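Local coordinates for MUTM (fpg) protein (Thermus thermophilus, PDB 1EE8), which belongs to the MutM (Fpg) family, which joins a beta-rich N-terminal domain to a helical H2TH domain and a zinc finger, at residues A[49-53]-A[153-159]; A[161-165]-A[253-257]. One frame throughout, in Å; residues are numbered along the deposited sequence.

Contact 1: residues A[49-53]-A[153-159]; sequences RRGKF and QRLAAGV
Gly-51 and Gly-158 bring two tight turns together: their CA atoms lie 3.9 Å apart, a type II' turn from Arg-50 to Phe-53 facing a type II turn from Ala-156 to Val-159. Both residues occupy corners of their turns with a positive phi that suits glycine, and their lack of side chains is consistent with the close approach. Lys-52 contributes the largest share of the contact. Its CG stands beside the backbone N (chi1 -62°), and from there the extended chain runs over the second turn, with CG 3.8 Å from Gly-158 CA, and crosses the Gln-153 side chain at about a right angle. Lys-52 NZ ends 3.0 Å from Gln-153 NE2, but these are two donors and form no hydrogen bond. Lys-52 NZ instead donates to a water 2.6 Å away, which in turn donates to Val-159 O.

The Gln-153 amide is oriented from its other end: OE1 takes Gly-158 N at 2.7 Å, with the donor 56° out of the carbonyl plane, and also accepts from a water that receives Lys-52 N. These two bonds fix OE1 and leave NE2 turned to the lysine.

On the strand side, Arg-49 NH2 donates to Gly-51 O at 2.9 Å, in the carbonyl plane and on a lone pair. Arg-50 NH1 approaches the methyl of Ala-157 obliquely, CB lying 4.0 Å away, while its charge is paired with Glu-124, which also binds Arg-49 and Gly-51 N. The first turn forms the two-residue loop of the beta hairpin between strands 42-50 and 53-58; the second belongs to the linker between helices 146-152 and 161-170, consistent with the helix-two-turn-helix motif that names the H2TH domain.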
loop_
_atom_site.group_PDB
_atom_site.type_symbol
_atom_site.label_atom_id
_atom_site.label_comp_id
_atom_site.label_asym_id
_atom_site.label_seq_id
_atom_site.Cartn_x
_atom_site.Cartn_y
_atom_site.Cartn_z
ATOM N N ARG A 49 -15.910 14.585 4.013
ATOM C CA ARG A 49 -17.016 14.024 3.259
ATOM C C ARG A 49 -17.150 14.801 1.972
ATOM O O ARG A 49 -17.147 16.032 1.968
ATOM C CB ARG A 49 -18.341 14.127 4.022
ATOM C CG ARG A 49 -19.536 13.616 3.202
ATOM C CD ARG A 49 -20.876 13.977 3.838
ATOM N NE ARG A 49 -21.075 15.426 3.899
ATOM C CZ ARG A 49 -21.236 16.205 2.835
ATOM N NH1 ARG A 49 -21.404 17.511 2.987
ATOM N NH2 ARG A 49 -21.241 15.683 1.619
ATOM N N ARG A 50 -17.248 14.074 0.873
ATOM C CA ARG A 50 -17.433 14.675 -0.430
ATOM C C ARG A 50 -18.590 13.850 -0.970
ATOM O O ARG A 50 -18.464 12.634 -1.140
ATOM C CB ARG A 50 -16.191 14.492 -1.299
ATOM C CG ARG A 50 -16.241 15.262 -2.604
ATOM C CD ARG A 50 -16.027 16.749 -2.386
ATOM N NE ARG A 50 -16.095 17.500 -3.641
ATOM C CZ ARG A 50 -17.221 17.904 -4.221
ATOM N NH1 ARG A 50 -18.396 17.638 -3.665
ATOM N NH2 ARG A 50 -17.171 18.574 -5.366
ATOM N N GLY A 51 -19.719 14.505 -1.211
ATOM C CA GLY A 51 -20.885 13.790 -1.694
ATOM C C GLY A 51 -21.257 12.740 -0.662
ATOM O O GLY A 51 -21.472 13.054 0.516
ATOM N N LYS A 52 -21.313 11.490 -1.099
ATOM C CA LYS A 52 -21.652 10.374 -0.222
ATOM C C LYS A 52 -20.410 9.630 0.234
ATOM O O LYS A 52 -20.511 8.587 0.874
ATOM C CB LYS A 52 -22.568 9.388 -0.946
ATOM C CG LYS A 52 -23.893 9.970 -1.364
ATOM C CD LYS A 52 -24.691 8.974 -2.170
ATOM C CE LYS A 52 -25.959 9.608 -2.705
ATOM N NZ LYS A 52 -26.617 8.732 -3.710
ATOM N N PHE A 53 -19.237 10.155 -0.100
ATOM C CA PHE A 53 -17.996 9.502 0.292
ATOM C C PHE A 53 -17.464 10.010 1.612
ATOM O O PHE A 53 -17.581 11.191 1.942
ATOM C CB PHE A 53 -16.890 9.711 -0.748
ATOM C CG PHE A 53 -17.170 9.085 -2.077
ATOM C CD1 PHE A 53 -17.761 9.825 -3.096
ATOM C CD2 PHE A 53 -16.805 7.763 -2.328
ATOM C CE1 PHE A 53 -17.976 9.260 -4.345
ATOM C CE2 PHE A 53 -17.020 7.189 -3.576
ATOM C CZ PHE A 53 -17.603 7.936 -4.582
ATOM N N GLN A 153 -25.745 14.090 -9.350
ATOM C CA GLN A 153 -24.696 14.426 -8.392
ATOM C C GLN A 153 -23.599 15.304 -8.972
ATOM O O GLN A 153 -22.638 15.659 -8.290
ATOM C CB GLN A 153 -24.108 13.161 -7.758
ATOM C CG GLN A 153 -25.100 12.471 -6.827
ATOM C CD GLN A 153 -24.425 11.668 -5.744
ATOM O OE1 GLN A 153 -23.509 12.152 -5.079
ATOM N NE2 GLN A 153 -24.885 10.437 -5.545
ATOM N N ARG A 154 -23.747 15.651 -10.243
ATOM C CA ARG A 154 -22.806 16.546 -10.895
ATOM C C ARG A 154 -23.428 17.917 -10.658
ATOM O O ARG A 154 -22.761 18.947 -10.749
ATOM C CB ARG A 154 -22.735 16.250 -12.389
ATOM C CG ARG A 154 -24.088 15.950 -13.008
ATOM C CD ARG A 154 -24.041 15.894 -14.538
ATOM N NE ARG A 154 -23.288 14.760 -15.069
ATOM C CZ ARG A 154 -21.963 14.668 -15.071
ATOM N NH1 ARG A 154 -21.224 15.641 -14.569
ATOM N NH2 ARG A 154 -21.377 13.600 -15.589
ATOM N N LEU A 155 -24.722 17.904 -10.346
ATOM C CA LEU A 155 -25.477 19.119 -10.066
ATOM C C LEU A 155 -25.691 19.274 -8.567
ATOM O O LEU A 155 -25.651 20.380 -8.037
ATOM C CB LEU A 155 -26.845 19.084 -10.757
ATOM C CG LEU A 155 -26.964 19.432 -12.243
ATOM C CD1 LEU A 155 -26.249 18.395 -13.102
ATOM C CD2 LEU A 155 -28.443 19.499 -12.612
ATOM N N ALA A 156 -25.927 18.152 -7.892
ATOM C CA ALA A 156 -26.164 18.140 -6.452
ATOM C C ALA A 156 -25.501 16.924 -5.808
ATOM O O ALA A 156 -26.124 15.873 -5.654
ATOM C CB ALA A 156 -27.666 18.115 -6.182
ATOM N N ALA A 157 -24.240 17.068 -5.422
ATOM C CA ALA A 157 -23.513 15.965 -4.810
ATOM C C ALA A 157 -24.161 15.471 -3.520
ATOM O O ALA A 157 -24.665 16.260 -2.718
ATOM C CB ALA A 157 -22.065 16.383 -4.543
ATOM N N GLY A 158 -24.158 14.156 -3.328
ATOM C CA GLY A 158 -24.714 13.589 -2.114
ATOM C C GLY A 158 -26.205 13.304 -2.060
ATOM O O GLY A 158 -26.675 12.686 -1.107
ATOM N N VAL A 159 -26.949 13.736 -3.071
ATOM C CA VAL A 159 -28.387 13.523 -3.091
ATOM C C VAL A 159 -28.803 12.170 -3.663
ATOM O O VAL A 159 -28.343 11.755 -4.731
ATOM C CB VAL A 159 -29.100 14.645 -3.889
ATOM C CG1 VAL A 159 -30.611 14.431 -3.863
ATOM C CG2 VAL A 159 -28.747 15.996 -3.297
HETATM O O HOH W 1 -21.425 10.932 -3.938
HETATM O O HOH W 2 -27.834 9.412 -5.902
#

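Contact 2: residues A[161-165]-A[253-257]; sequences NIYAD and RGTHF
Asn-161 sets its amide over one face of the Arg-253 guanidinium, with ND2 3.1 Å from CZ and above the centre of the group. The planes are 60° apart, so ND2 sits on that face as a tilted packing contact, with no hydrogen bond between the two groups; Asn-161 OD1 accepts from Lys-147.

One turn on, Asp-165 is tied to Asn-161 O through its backbone N and takes its hydrogen bonds from the strand on one carboxylate oxygen, OD2. OD2 receives His-256 N at 2.8 Å in an almost straight bond (171°) from above the carboxylate plane, and His-256 ND1 at 3.3 Å, where the oxygen lies at the ring edge. The imidazole is thus held at one edge. Asp-165 OD1 rests 3.6 Å from Thr-255 CG2 and forms a salt bridge with Lys-147, which also binds Thr-255 OG1. A water donates to Asp-165 O and His-256 O.

The axes of segment 161-165, on helix 161-170, and strand 254-257 approach to 8.3 Å, with N-to-C directions 31° apart. Helix 146-152 supplies Lys-147 and packs Leu-151 against Asn-161 and Arg-253, while strand 246-249 pairs antiparallel with strand 254-257 in the zinc finger's two-stranded sheet.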
loop_
_atom_site.group_PDB
_atom_site.type_symbol
_atom_site.label_atom_id
_atom_site.label_comp_id
_atom_site.label_asym_id
_atom_site.label_seq_id
_atom_site.Cartn_x
_atom_site.Cartn_y
_atom_site.Cartn_z
ATOM N N ASN A 161 -32.286 9.011 -3.492
ATOM C CA ASN A 161 -33.731 8.869 -3.571
ATOM C C ASN A 161 -34.514 9.565 -2.467
ATOM O O ASN A 161 -35.457 10.310 -2.741
ATOM C CB ASN A 161 -34.102 7.386 -3.591
ATOM C CG ASN A 161 -33.886 6.754 -4.950
ATOM O OD1 ASN A 161 -34.330 7.281 -5.973
ATOM N ND2 ASN A 161 -33.192 5.623 -4.970
ATOM N N ILE A 162 -34.135 9.314 -1.218
ATOM C CA ILE A 162 -34.837 9.902 -0.081
ATOM C C ILE A 162 -34.945 11.424 -0.126
ATOM O O ILE A 162 -36.046 11.981 -0.126
ATOM C CB ILE A 162 -34.170 9.498 1.254
ATOM C CG1 ILE A 162 -34.320 7.990 1.468
ATOM C CG2 ILE A 162 -34.800 10.267 2.421
ATOM C CD1 ILE A 162 -33.727 7.490 2.765
ATOM N N TYR A 163 -33.804 12.097 -0.186
ATOM C CA TYR A 163 -33.817 13.542 -0.185
ATOM C C TYR A 163 -34.260 14.188 -1.483
ATOM O O TYR A 163 -34.725 15.328 -1.477
ATOM C CB TYR A 163 -32.463 14.040 0.309
ATOM C CG TYR A 163 -32.221 13.487 1.694
ATOM C CD1 TYR A 163 -31.316 12.453 1.907
ATOM C CD2 TYR A 163 -32.997 13.913 2.777
ATOM C CE1 TYR A 163 -31.194 11.847 3.156
ATOM C CE2 TYR A 163 -32.883 13.310 4.030
ATOM C CZ TYR A 163 -31.979 12.277 4.211
ATOM O OH TYR A 163 -31.873 11.668 5.437
ATOM N N ALA A 164 -34.136 13.474 -2.598
ATOM C CA ALA A 164 -34.623 14.031 -3.855
ATOM C C ALA A 164 -36.154 14.038 -3.718
ATOM O O ALA A 164 -36.801 15.066 -3.927
ATOM C CB ALA A 164 -34.205 13.165 -5.034
ATOM N N ASP A 165 -36.722 12.889 -3.354
ATOM C CA ASP A 165 -38.170 12.775 -3.177
ATOM C C ASP A 165 -38.689 13.829 -2.182
ATOM O O ASP A 165 -39.658 14.537 -2.462
ATOM C CB ASP A 165 -38.548 11.374 -2.665
ATOM C CG ASP A 165 -38.465 10.298 -3.747
ATOM O OD1 ASP A 165 -37.966 10.586 -4.854
ATOM O OD2 ASP A 165 -38.902 9.156 -3.482
ATOM N N ARG A 253 -36.653 1.575 -9.842
ATOM C CA ARG A 253 -36.402 2.889 -9.266
ATOM C C ARG A 253 -37.701 3.501 -8.774
ATOM O O ARG A 253 -38.512 3.985 -9.566
ATOM C CB ARG A 253 -35.760 3.811 -10.307
ATOM C CG ARG A 253 -34.923 4.933 -9.707
ATOM C CD ARG A 253 -33.769 4.360 -8.887
ATOM N NE ARG A 253 -32.849 5.388 -8.404
ATOM C CZ ARG A 253 -31.767 5.136 -7.673
ATOM N NH1 ARG A 253 -31.466 3.888 -7.336
ATOM N NH2 ARG A 253 -30.983 6.131 -7.275
ATOM N N GLY A 254 -37.894 3.470 -7.462
ATOM C CA GLY A 254 -39.099 4.027 -6.884
ATOM C C GLY A 254 -38.966 5.513 -6.631
ATOM O O GLY A 254 -37.873 6.011 -6.375
ATOM N N THR A 255 -40.086 6.219 -6.710
ATOM C CA THR A 255 -40.122 7.657 -6.478
ATOM C C THR A 255 -41.447 7.971 -5.798
ATOM O O THR A 255 -42.516 7.744 -6.376
ATOM C CB THR A 255 -40.022 8.440 -7.806
ATOM O OG1 THR A 255 -38.737 8.212 -8.398
ATOM C CG2 THR A 255 -40.205 9.935 -7.570
ATOM N N HIS A 256 -41.377 8.470 -4.566
ATOM C CA HIS A 256 -42.578 8.807 -3.806
ATOM C C HIS A 256 -42.984 10.251 -4.061
ATOM O O HIS A 256 -42.131 11.134 -4.150
ATOM C CB HIS A 256 -42.348 8.606 -2.308
ATOM C CG HIS A 256 -41.928 7.219 -1.936
ATOM N ND1 HIS A 256 -40.690 6.704 -2.256
ATOM C CD2 HIS A 256 -42.580 6.239 -1.265
ATOM C CE1 HIS A 256 -40.596 5.468 -1.797
ATOM N NE2 HIS A 256 -41.730 5.162 -1.192
ATOM N N PHE A 257 -44.290 10.488 -4.162
ATOM C CA PHE A 257 -44.799 11.828 -4.433
ATOM C C PHE A 257 -46.315 11.887 -4.277
ATOM O O PHE A 257 -46.989 10.855 -4.286
ATOM C CB PHE A 257 -44.454 12.215 -5.869
ATOM C CG PHE A 257 -45.234 11.439 -6.891
ATOM C CD1 PHE A 257 -46.317 12.017 -7.548
ATOM C CD2 PHE A 257 -44.922 10.105 -7.158
ATOM C CE1 PHE A 257 -47.079 11.275 -8.458
ATOM C CE2 PHE A 257 -45.675 9.359 -8.060
ATOM C CZ PHE A 257 -46.757 9.945 -8.712
HETATM O O HOH W 3 -41.350 13.647 -4.455
#

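In the fold
The two contacts follow one another along the chain, their centres 16 Å apart, and meet where Val-159 CG1 packs on Ala-164 N. Contact 1 is buried, near the centre of the chain, and joins the beta-rich N-terminal domain to the H2TH domain; contact 2 is partly buried, lies farther out, and joins the H2TH domain to the zinc finger. Helix 146-152 serves both, leading into the loop of one and lending a lysine to the other. Their chemistry differs accordingly: turn meets turn in contact 1 through glycines, a lysine chain and bridging waters, whereas direct hydrogen bonds from the backbone and ring of a histidine to one aspartate oxygen link helix and strand in contact 2.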